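Local coordinates for putative adhesin (Komagataella phaffii, PDB 5FX8), which is the N-terminal part of a cell-wall protein that may act in cell-cell adhesion, binding other proteins through salt bridges and hydrogen bonds, at residues P152-N157 with F297-P302; G162-V167 with R262-S267; I181-T186 with N278-D283; Q185-F190 with D271-V276; E194-V199 with G224-I229. One frame throughout, in Å; residues are numbered along the deposited sequence.

Contact 1. Residues P152-N157 with F297-P302; sequences PIKLSN and FVLDEP
Pro152, Lys154, Phe297, Leu299 and Glu301 meet where the edge strands of the two sheets of the beta sandwich, in the second cohesin-like domain, come together. The two segments run almost in parallel, 10° apart end to end, but their nearest CA atoms, those of Lys154 and Leu299, are 6.5 Å apart, and side chains make the contact. At one end the pyrrolidine of Pro152 lies over the Phe297 ring as a CH-pi contact: CD stands 3.5 Å from the ring centroid, almost exactly on the ring normal, and CD is nearly equidistant from all six ring carbons. The two side chains cross at about a right angle. Midway, Leu299 extends its two methyl branches differently, CD1 against Lys154 CB and CD2 to 3.5 Å from Pro152 O. Lys154 bends at chi2 and chi3, which brings CE to 3.1 Å from Leu299 O. Its NZ then donates to Glu301 O over 2.7 Å, in the carbonyl plane and on a lone pair, with a C=O...N angle of 136°. A second bond, to Asn278 OD1, also holds this buried ammonium. Around the pair, strand 162-170 continues the sheet from 153-158, while strand 275-286 hydrogen-bonds to Phe297 and Leu299 and lends Val282 and Leu284 to pack on Pro152.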
# COMPACT_ATOMS: atom_id res chain seq x y z
N PRO C 152 -0.18 -36.59 18.99
CA PRO C 152 0.41 -37.45 17.97
C PRO C 152 0.39 -38.91 18.41
O PRO C 152 0.76 -39.23 19.54
CB PRO C 152 1.84 -36.93 17.86
CG PRO C 152 1.75 -35.54 18.36
CD PRO C 152 0.76 -35.56 19.44
N ILE C 153 -0.04 -39.78 17.51
CA ILE C 153 -0.01 -41.21 17.73
C ILE C 153 0.89 -41.86 16.68
O ILE C 153 1.28 -41.23 15.70
CB ILE C 153 -1.41 -41.83 17.73
CG1 ILE C 153 -2.07 -41.65 16.37
CG2 ILE C 153 -2.23 -41.22 18.82
CD1 ILE C 153 -3.39 -42.31 16.29
N LYS C 154 1.21 -43.14 16.90
CA LYS C 154 2.03 -43.96 16.02
C LYS C 154 1.30 -45.27 15.76
O LYS C 154 0.71 -45.83 16.68
CB LYS C 154 3.39 -44.21 16.67
CG LYS C 154 4.48 -44.41 15.66
CD LYS C 154 5.30 -45.62 15.94
CE LYS C 154 6.00 -45.48 17.23
NZ LYS C 154 6.85 -46.66 17.45
N LEU C 155 1.32 -45.76 14.52
CA LEU C 155 0.65 -47.01 14.15
C LEU C 155 1.58 -47.91 13.35
O LEU C 155 2.39 -47.41 12.56
CB LEU C 155 -0.63 -46.72 13.34
CG LEU C 155 -1.68 -45.83 14.02
CD1 LEU C 155 -2.87 -45.59 13.12
CD2 LEU C 155 -2.16 -46.41 15.33
N SER C 156 1.49 -49.23 13.55
CA SER C 156 2.28 -50.23 12.83
C SER C 156 1.39 -50.96 11.83
O SER C 156 0.21 -51.18 12.08
CB SER C 156 2.88 -51.30 13.75
OG SER C 156 3.61 -50.80 14.85
N ASN C 157 1.96 -51.37 10.71
CA ASN C 157 1.23 -52.22 9.78
C ASN C 157 2.22 -53.19 9.16
O ASN C 157 3.16 -52.77 8.50
CB ASN C 157 0.54 -51.42 8.68
CG ASN C 157 -0.61 -50.55 9.21
OD1 ASN C 157 -1.71 -51.04 9.47
ND2 ASN C 157 -0.35 -49.25 9.33
N PHE C 297 6.69 -35.15 22.33
CA PHE C 297 6.07 -36.46 22.54
C PHE C 297 7.06 -37.54 22.14
O PHE C 297 7.86 -37.37 21.22
CB PHE C 297 4.79 -36.64 21.71
CG PHE C 297 3.73 -35.63 21.98
CD1 PHE C 297 3.80 -34.37 21.41
CD2 PHE C 297 2.65 -35.94 22.77
CE1 PHE C 297 2.83 -33.44 21.66
CE2 PHE C 297 1.67 -35.01 23.01
CZ PHE C 297 1.76 -33.76 22.46
N VAL C 298 7.00 -38.66 22.85
CA VAL C 298 7.82 -39.82 22.55
C VAL C 298 6.89 -41.00 22.30
O VAL C 298 5.97 -41.25 23.09
CB VAL C 298 8.81 -40.12 23.69
CG1 VAL C 298 9.80 -41.17 23.26
CG2 VAL C 298 9.53 -38.86 24.06
N LEU C 299 7.11 -41.70 21.20
CA LEU C 299 6.27 -42.82 20.79
C LEU C 299 7.19 -44.02 20.52
O LEU C 299 7.76 -44.16 19.44
CB LEU C 299 5.45 -42.45 19.56
CG LEU C 299 4.79 -41.07 19.56
CD1 LEU C 299 4.29 -40.74 18.19
CD2 LEU C 299 3.65 -41.01 20.51
N ASP C 300 7.34 -44.89 21.52
CA ASP C 300 8.35 -45.94 21.44
C ASP C 300 7.75 -47.33 21.27
O ASP C 300 8.46 -48.32 21.43
CB ASP C 300 9.26 -45.91 22.67
CG ASP C 300 8.50 -45.67 23.95
OD1 ASP C 300 7.30 -46.00 24.02
OD2 ASP C 300 9.11 -45.16 24.91
N GLU C 301 6.47 -47.43 20.92
CA GLU C 301 5.84 -48.73 20.74
C GLU C 301 6.62 -49.59 19.74
O GLU C 301 6.87 -49.13 18.61
CB GLU C 301 4.39 -48.57 20.29
CG GLU C 301 3.51 -49.80 20.49
CD GLU C 301 2.27 -49.80 19.61
OE1 GLU C 301 2.07 -48.82 18.85
OE2 GLU C 301 1.50 -50.79 19.66
N PRO C 302 7.03 -50.82 20.11
CA PRO C 302 7.73 -51.72 19.17
C PRO C 302 6.83 -52.31 18.11
O PRO C 302 5.61 -52.13 18.15
CB PRO C 302 8.25 -52.84 20.08
CG PRO C 302 8.15 -52.35 21.42
CD PRO C 302 7.04 -51.36 21.47

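Contact 2. Residues G162-V167 with R262-S267; sequences GVEWFV and RVSFLS
Trp165, Phe265 and Val167 form the tightly packed half of this antiparallel strand pair, on the face turned into the sandwich. Trp165 CB sits over one face of the Phe265 ring, 3.8 Å from its centroid and offset toward the rim. The indole's five-membered ring and the phenyl lie at 28° to each other but are slid apart, so contact runs through CB and CD1, CD1 lying 3.5 Å from Phe265 CE2. Val167 CG2 reaches the edge of the same phenyl, 3.7 Å from CE1. The other face, carrying Glu164, Phe166, Ser264 and Leu266, is looser: Ser264 is buried, but the other three are partly exposed. There Arg262 lays CD over the Phe166 ring, 4.1 Å from its centroid, and its guanidinium is nearly parallel to that ring, with planes 8° apart. Ser264 OG lies in the plane of the Phe166 ring, at its edge, and donates to Glu164 OE2 over 2.7 Å, using the carboxylate's anti lone pair. Six backbone bonds, two each at the pairs Val163-Ser267, Trp165-Phe265 and Val167-Val263, tie the strands; Val163 N to Ser267 O measures 2.9 Å. Arg262 also forms salt bridges to Asp168 and Asp208 and a cation-pi contact with Phe209. The chemistry is thus two-sided: aromatic and aliphatic on the inward face, while on the other the charge of the buried Arg262 is probably compensated by its two aspartates.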
# COMPACT_ATOMS: atom_id res chain seq x y z
N GLY C 162 9.08 -55.72 6.17
CA GLY C 162 7.87 -54.98 5.99
C GLY C 162 7.13 -54.41 7.17
O GLY C 162 6.21 -55.05 7.66
N VAL C 163 7.49 -53.20 7.61
CA VAL C 163 6.63 -52.39 8.47
C VAL C 163 6.35 -51.08 7.76
O VAL C 163 7.29 -50.39 7.34
CB VAL C 163 7.28 -52.05 9.82
CG1 VAL C 163 6.19 -51.84 10.83
CG2 VAL C 163 8.22 -53.08 10.22
N GLU C 164 5.10 -50.71 7.67
CA GLU C 164 4.73 -49.36 7.32
C GLU C 164 4.33 -48.66 8.62
O GLU C 164 3.43 -49.12 9.32
CB GLU C 164 3.59 -49.35 6.31
CG GLU C 164 3.31 -47.98 5.73
CD GLU C 164 2.21 -47.99 4.71
OE1 GLU C 164 1.51 -49.03 4.56
OE2 GLU C 164 2.06 -46.94 4.04
N TRP C 165 5.06 -47.60 8.96
CA TRP C 165 4.75 -46.80 10.13
C TRP C 165 3.86 -45.65 9.73
O TRP C 165 4.03 -45.07 8.65
CB TRP C 165 6.02 -46.25 10.76
CG TRP C 165 6.97 -47.24 11.25
CD1 TRP C 165 8.11 -47.64 10.64
CD2 TRP C 165 6.91 -47.93 12.48
NE1 TRP C 165 8.77 -48.55 11.41
CE2 TRP C 165 8.05 -48.75 12.55
CE3 TRP C 165 5.99 -47.95 13.53
CZ2 TRP C 165 8.29 -49.59 13.63
CZ3 TRP C 165 6.24 -48.78 14.61
CH2 TRP C 165 7.39 -49.58 14.65
N PHE C 166 2.90 -45.32 10.59
CA PHE C 166 2.07 -44.13 10.46
C PHE C 166 2.27 -43.26 11.68
O PHE C 166 2.17 -43.74 12.81
CB PHE C 166 0.58 -44.47 10.32
CG PHE C 166 0.20 -45.08 9.00
CD1 PHE C 166 1.04 -45.00 7.91
CD2 PHE C 166 -1.01 -45.73 8.84
CE1 PHE C 166 0.71 -45.55 6.69
CE2 PHE C 166 -1.35 -46.30 7.62
CZ PHE C 166 -0.48 -46.20 6.54
N VAL C 167 2.55 -41.98 11.46
CA VAL C 167 2.58 -40.99 12.52
C VAL C 167 1.46 -40.00 12.21
O VAL C 167 1.51 -39.30 11.19
CB VAL C 167 3.94 -40.29 12.62
CG1 VAL C 167 3.93 -39.32 13.77
CG2 VAL C 167 5.06 -41.30 12.79
N ARG C 262 -0.88 -37.31 8.30
CA ARG C 262 -0.40 -38.68 8.45
C ARG C 262 0.87 -38.85 7.65
O ARG C 262 0.86 -38.72 6.43
CB ARG C 262 -1.47 -39.68 8.00
CG ARG C 262 -0.97 -41.11 7.86
CD ARG C 262 -2.11 -42.09 7.83
NE ARG C 262 -2.71 -42.20 9.15
CZ ARG C 262 -3.83 -42.85 9.40
NH1 ARG C 262 -4.47 -43.45 8.40
NH2 ARG C 262 -4.31 -42.91 10.63
N VAL C 263 1.96 -39.16 8.33
CA VAL C 263 3.22 -39.43 7.66
C VAL C 263 3.45 -40.93 7.63
O VAL C 263 3.31 -41.62 8.64
CB VAL C 263 4.38 -38.71 8.36
CG1 VAL C 263 5.66 -38.97 7.59
CG2 VAL C 263 4.11 -37.25 8.41
N SER C 264 3.80 -41.45 6.46
CA SER C 264 4.03 -42.87 6.28
C SER C 264 5.47 -43.10 5.87
O SER C 264 5.94 -42.49 4.91
CB SER C 264 3.07 -43.42 5.22
OG SER C 264 3.38 -44.74 4.87
N PHE C 265 6.18 -43.97 6.58
CA PHE C 265 7.51 -44.38 6.12
C PHE C 265 7.69 -45.88 6.21
O PHE C 265 7.44 -46.49 7.25
CB PHE C 265 8.64 -43.65 6.87
CG PHE C 265 8.42 -43.52 8.33
CD1 PHE C 265 7.58 -42.56 8.83
CD2 PHE C 265 9.10 -44.34 9.21
CE1 PHE C 265 7.38 -42.43 10.18
CE2 PHE C 265 8.92 -44.22 10.57
CZ PHE C 265 8.06 -43.27 11.06
N LEU C 266 8.14 -46.47 5.11
CA LEU C 266 8.31 -47.90 5.01
C LEU C 266 9.66 -48.31 5.57
O LEU C 266 10.66 -47.60 5.42
CB LEU C 266 8.21 -48.33 3.55
CG LEU C 266 8.15 -49.81 3.15
CD1 LEU C 266 6.93 -50.41 3.75
CD2 LEU C 266 8.10 -49.95 1.65
N SER C 267 9.68 -49.47 6.20
CA SER C 267 10.90 -50.07 6.69
C SER C 267 10.95 -51.52 6.21
O SER C 267 10.12 -52.34 6.61
CB SER C 267 10.98 -49.99 8.21
OG SER C 267 12.22 -50.47 8.68

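Contact 3. Residues I181-T186 with N278-D283; sequences ISTVQT and NVVNVD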
# COMPACT_ATOMS: atom_id res chain seq x y z
N ILE C 181 9.65 -34.17 13.31
CA ILE C 181 9.57 -35.61 13.49
C ILE C 181 10.94 -36.23 13.28
O ILE C 181 11.66 -35.87 12.33
CB ILE C 181 8.54 -36.22 12.51
CG1 ILE C 181 7.15 -35.69 12.81
CG2 ILE C 181 8.51 -37.70 12.63
CD1 ILE C 181 6.27 -35.70 11.63
N SER C 182 11.32 -37.15 14.15
CA SER C 182 12.48 -38.00 13.90
C SER C 182 12.19 -39.42 14.38
O SER C 182 11.57 -39.60 15.43
CB SER C 182 13.71 -37.47 14.60
OG SER C 182 13.48 -37.48 15.99
N THR C 183 12.63 -40.41 13.61
CA THR C 183 12.49 -41.82 13.92
C THR C 183 13.86 -42.47 13.98
O THR C 183 14.70 -42.19 13.12
CB THR C 183 11.66 -42.56 12.85
OG1 THR C 183 10.60 -41.73 12.40
CG2 THR C 183 11.05 -43.83 13.41
N VAL C 184 14.08 -43.33 14.96
CA VAL C 184 15.22 -44.25 14.95
C VAL C 184 14.72 -45.67 15.17
O VAL C 184 13.81 -45.91 15.97
CB VAL C 184 16.27 -43.85 16.01
CG1 VAL C 184 16.54 -42.45 15.94
CG2 VAL C 184 15.82 -44.18 17.37
N GLN C 185 15.31 -46.62 14.46
CA GLN C 185 14.88 -48.00 14.60
C GLN C 185 16.03 -48.96 14.31
O GLN C 185 16.90 -48.67 13.48
CB GLN C 185 13.69 -48.27 13.69
CG GLN C 185 13.91 -49.38 12.76
CD GLN C 185 12.68 -49.80 12.03
OE1 GLN C 185 12.71 -50.75 11.27
NE2 GLN C 185 11.59 -49.09 12.24
N THR C 186 16.04 -50.09 15.01
CA THR C 186 16.95 -51.20 14.72
C THR C 186 16.11 -52.45 14.75
O THR C 186 15.27 -52.59 15.63
CB THR C 186 18.09 -51.35 15.75
OG1 THR C 186 17.53 -51.65 17.03
CG2 THR C 186 18.89 -50.10 15.86
N ASN C 278 11.49 -49.17 17.87
CA ASN C 278 11.22 -47.97 17.10
C ASN C 278 10.75 -46.85 18.00
O ASN C 278 9.79 -47.02 18.75
CB ASN C 278 10.15 -48.22 16.04
CG ASN C 278 9.83 -46.98 15.25
OD1 ASN C 278 9.18 -46.06 15.74
ND2 ASN C 278 10.29 -46.94 14.02
N VAL C 279 11.39 -45.69 17.89
CA VAL C 279 10.94 -44.50 18.60
C VAL C 279 10.66 -43.41 17.58
O VAL C 279 11.30 -43.34 16.53
CB VAL C 279 11.97 -44.04 19.64
CG1 VAL C 279 13.22 -43.66 18.95
CG2 VAL C 279 11.44 -42.89 20.41
N VAL C 280 9.66 -42.58 17.88
CA VAL C 280 9.33 -41.42 17.08
C VAL C 280 9.18 -40.26 18.04
O VAL C 280 8.25 -40.24 18.85
CB VAL C 280 8.04 -41.61 16.28
CG1 VAL C 280 7.66 -40.31 15.66
CG2 VAL C 280 8.26 -42.60 15.22
N ASN C 281 10.07 -39.29 17.95
CA ASN C 281 9.93 -38.05 18.69
C ASN C 281 9.18 -37.04 17.82
O ASN C 281 9.54 -36.83 16.67
CB ASN C 281 11.30 -37.50 19.07
CG ASN C 281 12.16 -38.55 19.70
OD1 ASN C 281 12.80 -39.35 19.02
ND2 ASN C 281 12.19 -38.56 21.03
N VAL C 282 8.13 -36.45 18.37
CA VAL C 282 7.33 -35.46 17.67
C VAL C 282 7.30 -34.21 18.52
O VAL C 282 6.87 -34.25 19.67
CB VAL C 282 5.91 -35.97 17.39
CG1 VAL C 282 5.06 -34.85 16.84
CG2 VAL C 282 5.96 -37.11 16.42
N ASP C 283 7.77 -33.09 17.97
CA ASP C 283 7.73 -31.81 18.65
C ASP C 283 6.76 -30.90 17.92
O ASP C 283 6.91 -30.68 16.72
CB ASP C 283 9.12 -31.18 18.71
CG ASP C 283 10.10 -32.06 19.43
OD1 ASP C 283 10.59 -33.04 18.82
OD2 ASP C 283 10.38 -31.77 20.60
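Ser182 and Val184 pair with Asn281 and Val279 through four backbone hydrogen bonds in a regular antiparallel register, the strand axes 4.8 Å apart and 168° between their directions. The bonds alternate with the non-hydrogen-bonded pairs Ile181-Val282, Thr183-Val280 and Gln185-Asn278, which send their side chains together to the buried face. On that face Thr183 touches both Val280 and Asn278. Its CG2, anti to the backbone N, comes 3.5 Å from Val280 CG2, the two side chains crossing at a slant. The same methyl lies 3.3 Å from Asn278 ND2. Ile181 stands alongside both valines, pointing the same way: CG2 is 4.1 Å from Val280 CG1, and CG1 meets Val282 CG2 at a like distance. The amide of Asn278, whose OD1 is taken by Lys154, is turned by 77° from that of Gln185 across it. The opposite face is more exposed, where Ser182 OG lies 3.6 Å from Asn281 OD1. Val280 and Val282 also pack on Val167 of strand 162-170 in the other sheet. The alternation of buried side chains facing the second sheet with more exposed ones on the outside is the pattern of a beta sandwich, here between the central strand 176-186 and its neighbour 275-286.

Contact 4. Residues Q185-F190 with D271-V276; sequences QTPGTF and DDVLEV
Pro187 packs on Val273 and Val276 in a plain apolar contact where two connections leave or enter their strands at one end of the sandwich, with no hydrogen bond across it. A cis peptide bond precedes Pro187 and turns the chain out of strand 176-186. Its ring reaches toward Val273 tip to tip, CG standing 3.8 Å from Val273 CG1. Its CD meets Val276 from another direction, 3.9 Å from CG2 and crossing that side chain at a slant. Val276 divides its branches: CG1, anti to the backbone N (chi1 154°), rests instead against the amide carbon CD of Gln185 at 3.6 Å. Val276 thus touches both Gln185 and Pro187. Residues 187-188 link strand 176-186 to 189-200 and so pass from one sheet to the other, and residues 269-274 make the matching passage from 260-268 to 275-286. Leu269, in the second passage, packs on Val276 and Gln185, and Phe303 of strand 294-304 packs on Val276.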
# COMPACT_ATOMS: atom_id res chain seq x y z
N GLN C 185 15.31 -46.62 14.46
CA GLN C 185 14.88 -48.00 14.60
C GLN C 185 16.03 -48.96 14.31
O GLN C 185 16.90 -48.67 13.48
CB GLN C 185 13.69 -48.27 13.69
CG GLN C 185 13.91 -49.38 12.76
CD GLN C 185 12.68 -49.80 12.03
OE1 GLN C 185 12.71 -50.75 11.27
NE2 GLN C 185 11.59 -49.09 12.24
N THR C 186 16.04 -50.09 15.01
CA THR C 186 16.95 -51.20 14.72
C THR C 186 16.11 -52.45 14.75
O THR C 186 15.27 -52.59 15.63
CB THR C 186 18.09 -51.35 15.75
OG1 THR C 186 17.53 -51.65 17.03
CG2 THR C 186 18.89 -50.10 15.86
N PRO C 187 16.34 -53.38 13.82
CA PRO C 187 17.37 -53.40 12.79
C PRO C 187 16.92 -53.01 11.40
O PRO C 187 17.71 -53.22 10.47
CB PRO C 187 17.76 -54.86 12.77
CG PRO C 187 16.46 -55.53 12.94
CD PRO C 187 15.71 -54.70 13.94
N GLY C 188 15.73 -52.48 11.22
CA GLY C 188 15.23 -52.26 9.87
C GLY C 188 16.08 -51.29 9.05
O GLY C 188 16.99 -50.62 9.54
N THR C 189 15.75 -51.24 7.76
CA THR C 189 16.37 -50.32 6.82
C THR C 189 15.29 -49.51 6.12
O THR C 189 14.47 -50.07 5.38
CB THR C 189 17.21 -51.07 5.78
OG1 THR C 189 18.43 -51.51 6.38
CG2 THR C 189 17.56 -50.15 4.63
N PHE C 190 15.30 -48.19 6.34
CA PHE C 190 14.27 -47.31 5.79
C PHE C 190 14.43 -47.18 4.28
O PHE C 190 15.54 -47.08 3.77
CB PHE C 190 14.33 -45.93 6.43
CG PHE C 190 13.72 -45.88 7.80
CD1 PHE C 190 12.44 -46.35 8.01
CD2 PHE C 190 14.44 -45.39 8.88
CE1 PHE C 190 11.89 -46.32 9.28
CE2 PHE C 190 13.88 -45.36 10.15
CZ PHE C 190 12.61 -45.82 10.35
N ASP C 271 14.32 -61.27 6.58
CA ASP C 271 13.32 -62.30 6.86
C ASP C 271 13.49 -62.94 8.22
O ASP C 271 12.53 -63.51 8.73
CB ASP C 271 13.36 -63.37 5.78
CG ASP C 271 12.62 -62.96 4.53
OD1 ASP C 271 11.79 -62.02 4.61
OD2 ASP C 271 12.84 -63.58 3.48
N ASP C 272 14.67 -62.84 8.84
CA ASP C 272 14.92 -63.42 10.15
C ASP C 272 14.65 -62.46 11.29
O ASP C 272 15.13 -62.68 12.41
CB ASP C 272 16.36 -63.93 10.24
CG ASP C 272 17.37 -62.82 10.27
OD1 ASP C 272 17.81 -62.39 9.18
OD2 ASP C 272 17.76 -62.38 11.37
N VAL C 273 13.93 -61.38 11.03
CA VAL C 273 13.60 -60.39 12.05
C VAL C 273 12.20 -60.69 12.54
O VAL C 273 11.29 -60.90 11.74
CB VAL C 273 13.68 -58.96 11.50
CG1 VAL C 273 13.57 -57.94 12.62
CG2 VAL C 273 14.96 -58.76 10.76
N LEU C 274 12.02 -60.73 13.86
CA LEU C 274 10.70 -60.97 14.43
C LEU C 274 10.20 -59.81 15.26
O LEU C 274 9.02 -59.79 15.60
CB LEU C 274 10.71 -62.23 15.31
CG LEU C 274 11.25 -63.53 14.69
CD1 LEU C 274 11.71 -64.55 15.74
CD2 LEU C 274 10.21 -64.11 13.77
N GLU C 275 11.04 -58.84 15.58
CA GLU C 275 10.74 -57.78 16.51
C GLU C 275 11.61 -56.59 16.13
O GLU C 275 12.73 -56.77 15.64
CB GLU C 275 10.98 -58.25 17.95
CG GLU C 275 10.91 -57.17 19.03
CD GLU C 275 11.39 -57.66 20.41
OE1 GLU C 275 12.23 -58.58 20.45
OE2 GLU C 275 10.92 -57.14 21.44
N VAL C 276 11.08 -55.39 16.34
CA VAL C 276 11.72 -54.14 15.90
C VAL C 276 11.52 -53.08 16.98
O VAL C 276 10.39 -52.79 17.37
CB VAL C 276 11.15 -53.67 14.55
CG1 VAL C 276 11.28 -52.19 14.38
CG2 VAL C 276 11.87 -54.33 13.44

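Contact 5. Residues E194-V199 with G224-I229; sequences EVKYAV and GEWIPI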
# COMPACT_ATOMS: atom_id res chain seq x y z
N GLU C 194 10.24 -44.03 -0.23
CA GLU C 194 8.87 -44.40 0.11
C GLU C 194 8.38 -43.65 1.34
O GLU C 194 7.64 -44.20 2.15
CB GLU C 194 8.77 -45.90 0.32
CG GLU C 194 8.83 -46.73 -0.95
CD GLU C 194 7.68 -46.44 -1.90
OE1 GLU C 194 6.51 -46.63 -1.51
OE2 GLU C 194 7.94 -46.00 -3.04
N VAL C 195 8.77 -42.40 1.50
CA VAL C 195 8.26 -41.53 2.56
C VAL C 195 7.20 -40.64 1.95
O VAL C 195 7.41 -40.05 0.89
CB VAL C 195 9.40 -40.71 3.20
CG1 VAL C 195 8.92 -39.99 4.45
CG2 VAL C 195 10.57 -41.58 3.53
N LYS C 196 6.04 -40.56 2.59
CA LYS C 196 4.91 -39.88 1.99
C LYS C 196 4.05 -39.32 3.11
O LYS C 196 4.24 -39.64 4.29
CB LYS C 196 4.11 -40.83 1.08
CG LYS C 196 3.50 -42.00 1.80
CD LYS C 196 2.77 -42.96 0.89
CE LYS C 196 2.19 -44.08 1.71
NZ LYS C 196 1.49 -45.10 0.89
N TYR C 197 3.12 -38.45 2.76
CA TYR C 197 2.23 -37.91 3.77
C TYR C 197 0.88 -37.64 3.13
O TYR C 197 0.74 -37.62 1.91
CB TYR C 197 2.80 -36.64 4.42
CG TYR C 197 2.65 -35.38 3.59
CD1 TYR C 197 3.58 -35.03 2.63
CD2 TYR C 197 1.57 -34.53 3.80
CE1 TYR C 197 3.44 -33.89 1.87
CE2 TYR C 197 1.42 -33.39 3.06
CZ TYR C 197 2.36 -33.06 2.09
OH TYR C 197 2.20 -31.90 1.35
N ALA C 198 -0.12 -37.46 3.97
CA ALA C 198 -1.45 -37.13 3.52
C ALA C 198 -2.11 -36.30 4.60
O ALA C 198 -1.73 -36.35 5.76
CB ALA C 198 -2.27 -38.39 3.24
N VAL C 199 -3.12 -35.54 4.20
CA VAL C 199 -3.91 -34.75 5.13
C VAL C 199 -5.38 -35.08 4.87
O VAL C 199 -5.88 -34.82 3.78
CB VAL C 199 -3.66 -33.24 4.98
CG1 VAL C 199 -4.37 -32.49 6.06
CG2 VAL C 199 -2.19 -32.92 5.01
N GLY C 224 -7.41 -37.89 2.34
CA GLY C 224 -6.44 -37.10 1.61
C GLY C 224 -5.90 -37.81 0.39
O GLY C 224 -6.49 -38.76 -0.13
N GLU C 225 -4.75 -37.34 -0.06
CA GLU C 225 -4.02 -37.97 -1.14
C GLU C 225 -2.58 -38.18 -0.70
O GLU C 225 -1.96 -37.26 -0.16
CB GLU C 225 -4.08 -37.12 -2.41
CG GLU C 225 -3.61 -37.82 -3.67
CD GLU C 225 -4.32 -37.33 -4.92
OE1 GLU C 225 -5.35 -36.62 -4.79
OE2 GLU C 225 -3.87 -37.66 -6.04
N TRP C 226 -2.06 -39.38 -0.91
CA TRP C 226 -0.67 -39.64 -0.59
C TRP C 226 0.25 -38.78 -1.45
O TRP C 226 0.16 -38.78 -2.68
CB TRP C 226 -0.34 -41.11 -0.79
CG TRP C 226 -0.84 -42.05 0.28
CD1 TRP C 226 -1.61 -43.15 0.09
CD2 TRP C 226 -0.58 -41.97 1.68
NE1 TRP C 226 -1.84 -43.76 1.28
CE2 TRP C 226 -1.22 -43.06 2.28
CE3 TRP C 226 0.14 -41.08 2.48
CZ2 TRP C 226 -1.18 -43.29 3.64
CZ3 TRP C 226 0.19 -41.32 3.83
CH2 TRP C 226 -0.47 -42.41 4.40
N ILE C 227 1.15 -38.07 -0.79
CA ILE C 227 2.08 -37.15 -1.43
C ILE C 227 3.49 -37.58 -1.06
O ILE C 227 3.87 -37.54 0.11
CB ILE C 227 1.82 -35.69 -1.00
CG1 ILE C 227 0.41 -35.27 -1.42
CG2 ILE C 227 2.85 -34.74 -1.58
CD1 ILE C 227 -0.01 -34.01 -0.78
N PRO C 228 4.31 -38.00 -2.01
CA PRO C 228 5.67 -38.42 -1.67
C PRO C 228 6.51 -37.25 -1.19
O PRO C 228 6.23 -36.08 -1.47
CB PRO C 228 6.20 -38.99 -2.99
CG PRO C 228 5.40 -38.33 -4.05
CD PRO C 228 4.07 -38.00 -3.47
N ILE C 229 7.55 -37.58 -0.45
CA ILE C 229 8.45 -36.61 0.14
C ILE C 229 9.83 -36.93 -0.41
O ILE C 229 10.35 -38.03 -0.19
CB ILE C 229 8.43 -36.69 1.67
CG1 ILE C 229 7.10 -36.22 2.25
CG2 ILE C 229 9.55 -35.90 2.28
CD1 ILE C 229 7.07 -36.36 3.73
O HOH W 1 10.50 -40.65 -0.10
O HOH W 2 -3.27 -35.28 1.27
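Lys196 lies flat over Trp226, the central side-chain contact between strand 194-199 and the short outer strand. CE stands 3.6 Å from the centroid of the six-membered ring, a CH-pi contact, and NZ stands 3.6 Å from the centroid of the five-membered ring, 7° off its normal, a cation-pi contact. The extended chain, with CG in the crowded position between backbone N and carbonyl carbon (chi1 63°), runs across the indole face. Ala198 CB adds a contact to the same ring at 3.7 Å from CE3. On the other face of the sheet, Tyr197 takes Ile227 CB over its ring, while Ile229 CG1 sits at its edge, 3.7 Å from CD1 and with the side chains about perpendicular. Backbone bonds position both sets: Tyr197 and Ile227 exchange a pair, and Ile229 N donates to Val195 O over 2.8 Å. Beyond these, waters bridge the two ends: one accepts from Val199 N and Glu225 N, at 2.9 Å from the latter, and another accepts from Val195 N and also lies within hydrogen-bonding distance of Ile229 O. Glu164 OE2 gives Lys196 NZ a long, weak ion pair. Strand 189-200 has 260-268 as its other neighbour, and the strand at 227-228 ends the sheet; Phe251 of strand 246-252 meets Tyr197 edge to face, while Phe240 of 237-242 packs on Ile229.

How the contacts relate
All five contacts lie in one sandwich of two sheets. Contacts 2 and 5 build the first sheet by hydrogen bonds and are joined because strands 260-268 and 189-200 are neighbours, the centres 11 Å apart; contact 3 is a strand pairing in the second. Contact 1 joins the edges of the two sheets: Leu155 N bonds Phe166 O at 2.8 Å toward contact 2, and Phe297 N bonds Val282 O at 2.8 Å toward contact 3. Contacts 2 and 3 meet face to face across the interior, Phe265 CZ to Thr183 OG1 at 3.3 Å. Contact 4 is about 23 Å from contact 5, centre to centre, and lies where the chain crosses between the sheets.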